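Local coordinates for serine protease inhibitor (Thermoanaerobacter tengcongensis, PDB 2PEF), which probably inhibits serine-type endopeptidases as a thermophilic member of the serpin family, captured here in the latent state, at residues Phe9-Ala14 / Leu250-Lys255. Numbering follows the deposited sequence.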
loop_
_atom_site.group_PDB
_atom_site.type_symbol
_atom_site.label_atom_id
_atom_site.label_comp_id
_atom_site.label_asym_id
_atom_site.label_seq_id
_atom_site.Cartn_x
_atom_site.Cartn_y
_atom_site.Cartn_z
ATOM N N PHE A 9 1.354 -0.325 18.346
ATOM C CA PHE A 9 1.135 -0.754 16.963
ATOM C C PHE A 9 0.837 0.422 16.030
ATOM O O PHE A 9 1.397 0.503 14.938
ATOM C CB PHE A 9 0.016 -1.800 16.862
ATOM C CG PHE A 9 -0.325 -2.179 15.443
ATOM C CD1 PHE A 9 0.424 -3.136 14.767
ATOM C CD2 PHE A 9 -1.389 -1.567 14.777
ATOM C CE1 PHE A 9 0.119 -3.488 13.447
ATOM C CE2 PHE A 9 -1.702 -1.910 13.454
ATOM C CZ PHE A 9 -0.947 -2.872 12.794
ATOM N N ILE A 10 -0.051 1.317 16.451
ATOM C CA ILE A 10 -0.417 2.461 15.614
ATOM C C ILE A 10 0.811 3.311 15.257
ATOM O O ILE A 10 1.091 3.530 14.075
ATOM C CB ILE A 10 -1.540 3.323 16.249
ATOM C CG1 ILE A 10 -2.833 2.505 16.354
ATOM C CG2 ILE A 10 -1.775 4.597 15.433
ATOM C CD1 ILE A 10 -3.942 3.154 17.167
ATOM N N TYR A 11 1.549 3.770 16.263
ATOM C CA TYR A 11 2.667 4.675 15.987
ATOM C C TYR A 11 3.870 3.992 15.327
ATOM O O TYR A 11 4.533 4.598 14.485
ATOM C CB TYR A 11 3.049 5.506 17.216
ATOM C CG TYR A 11 2.107 6.677 17.443
ATOM C CD1 TYR A 11 1.069 6.591 18.369
ATOM C CD2 TYR A 11 2.243 7.861 16.713
ATOM C CE1 TYR A 11 0.200 7.655 18.578
ATOM C CE2 TYR A 11 1.372 8.935 16.912
ATOM C CZ TYR A 11 0.353 8.822 17.844
ATOM O OH TYR A 11 -0.510 9.875 18.051
ATOM N N ASN A 12 4.127 2.732 15.672
ATOM C CA ASN A 12 5.164 1.961 14.977
ATOM C C ASN A 12 4.807 1.712 13.507
ATOM O O ASN A 12 5.648 1.875 12.625
ATOM C CB ASN A 12 5.473 0.643 15.698
ATOM C CG ASN A 12 6.315 0.843 16.951
ATOM O OD1 ASN A 12 6.417 1.953 17.485
ATOM N ND2 ASN A 12 6.935 -0.234 17.419
ATOM N N THR A 13 3.551 1.357 13.249
ATOM C CA THR A 13 3.091 1.099 11.881
ATOM C C THR A 13 3.036 2.397 11.078
ATOM O O THR A 13 3.373 2.409 9.891
ATOM C CB THR A 13 1.744 0.336 11.876
ATOM O OG1 THR A 13 1.909 -0.885 12.604
ATOM C CG2 THR A 13 1.280 0.015 10.452
ATOM N N ALA A 14 2.659 3.490 11.745
ATOM C CA ALA A 14 2.659 4.821 11.137
ATOM C C ALA A 14 4.060 5.199 10.664
ATOM O O ALA A 14 4.220 5.693 9.544
ATOM C CB ALA A 14 2.112 5.866 12.109
ATOM N N LEU A 250 -1.466 15.336 12.208
ATOM C CA LEU A 250 -2.128 16.278 11.310
ATOM C C LEU A 250 -3.605 15.925 11.099
ATOM O O LEU A 250 -4.435 16.816 10.911
ATOM C CB LEU A 250 -1.365 16.442 9.987
ATOM C CG LEU A 250 -1.304 15.326 8.941
ATOM C CD1 LEU A 250 -2.523 15.364 8.027
ATOM C CD2 LEU A 250 -0.033 15.465 8.113
ATOM N N ILE A 251 -3.924 14.631 11.161
ATOM C CA ILE A 251 -5.309 14.166 11.079
ATOM C C ILE A 251 -6.032 14.427 12.401
ATOM O O ILE A 251 -7.151 14.953 12.410
ATOM C CB ILE A 251 -5.400 12.657 10.709
ATOM C CG1 ILE A 251 -4.860 12.407 9.298
ATOM C CG2 ILE A 251 -6.840 12.154 10.824
ATOM C CD1 ILE A 251 -4.473 10.961 9.033
ATOM N N LYS A 252 -5.389 14.055 13.510
ATOM C CA LYS A 252 -5.923 14.297 14.851
ATOM C C LYS A 252 -6.168 15.786 15.102
ATOM O O LYS A 252 -7.135 16.158 15.768
ATOM C CB LYS A 252 -4.974 13.747 15.920
ATOM C CG LYS A 252 -5.024 12.244 16.093
ATOM C CD LYS A 252 -4.183 11.814 17.285
ATOM C CE LYS A 252 -4.382 10.340 17.594
ATOM N NZ LYS A 252 -3.525 9.897 18.729
ATOM N N ASN A 253 -5.293 16.628 14.562
ATOM C CA ASN A 253 -5.362 18.067 14.814
ATOM C C ASN A 253 -6.212 18.840 13.808
ATOM O O ASN A 253 -6.312 20.069 13.891
ATOM C CB ASN A 253 -3.956 18.670 14.933
ATOM C CG ASN A 253 -3.196 18.161 16.157
ATOM O OD1 ASN A 253 -1.971 18.023 16.125
ATOM N ND2 ASN A 253 -3.921 17.870 17.236
ATOM N N ALA A 254 -6.833 18.119 12.874
ATOM C CA ALA A 254 -7.742 18.727 11.902
ATOM C C ALA A 254 -8.874 19.431 12.640
ATOM O O ALA A 254 -9.458 18.871 13.575
ATOM C CB ALA A 254 -8.291 17.679 10.955
ATOM N N LYS A 255 -9.152 20.666 12.233
ATOM C CA LYS A 255 -10.153 21.495 12.894
ATOM C C LYS A 255 -11.545 21.214 12.359
ATOM O O LYS A 255 -11.740 21.061 11.150
ATOM C CB LYS A 255 -9.820 22.984 12.746
ATOM C CG LYS A 255 -8.795 23.500 13.756
#
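Lys-252 reaches across from helix 244-252 to Tyr-11 of helix 7-22 and donates a hydrogen bond from NZ to the phenol OH, 3.1 Å away. The ammonium group lies at the ring edge near its plane, by the hydroxyl and not over a face; CE of Lys-252, the next atom back, stays 3.9 Å from OH of Tyr-11. The two side chains come from opposite directions, from CA atoms of Tyr-11 and Lys-252 that are 12.9 Å apart. Beyond CG the lysine runs fully extended, with chi2 to chi4 all near 180°, and this stretched form delivers NZ to the hydroxyl. Tyr-11 holds CG anti to its own carbonyl carbon (chi1 -79°), which directs the ring toward the lysine. Only 62 Å² is buried, on the surface of the molecule. The Tyr-11 side chain also packs on Gln-245, Ile-248 and Asp-249 of the same helix as the lysine, while Lys-252 touches Asn-361. On helix 7-22, Phe-9, which is buried, meets the rings of Tyr-73 and Tyr-77. In the serpin fold the contact thus joins the N-terminal helix, helix A in serpin nomenclature, by one hydrogen bond to the C-terminal end of the short helix that leads into strand 255-273.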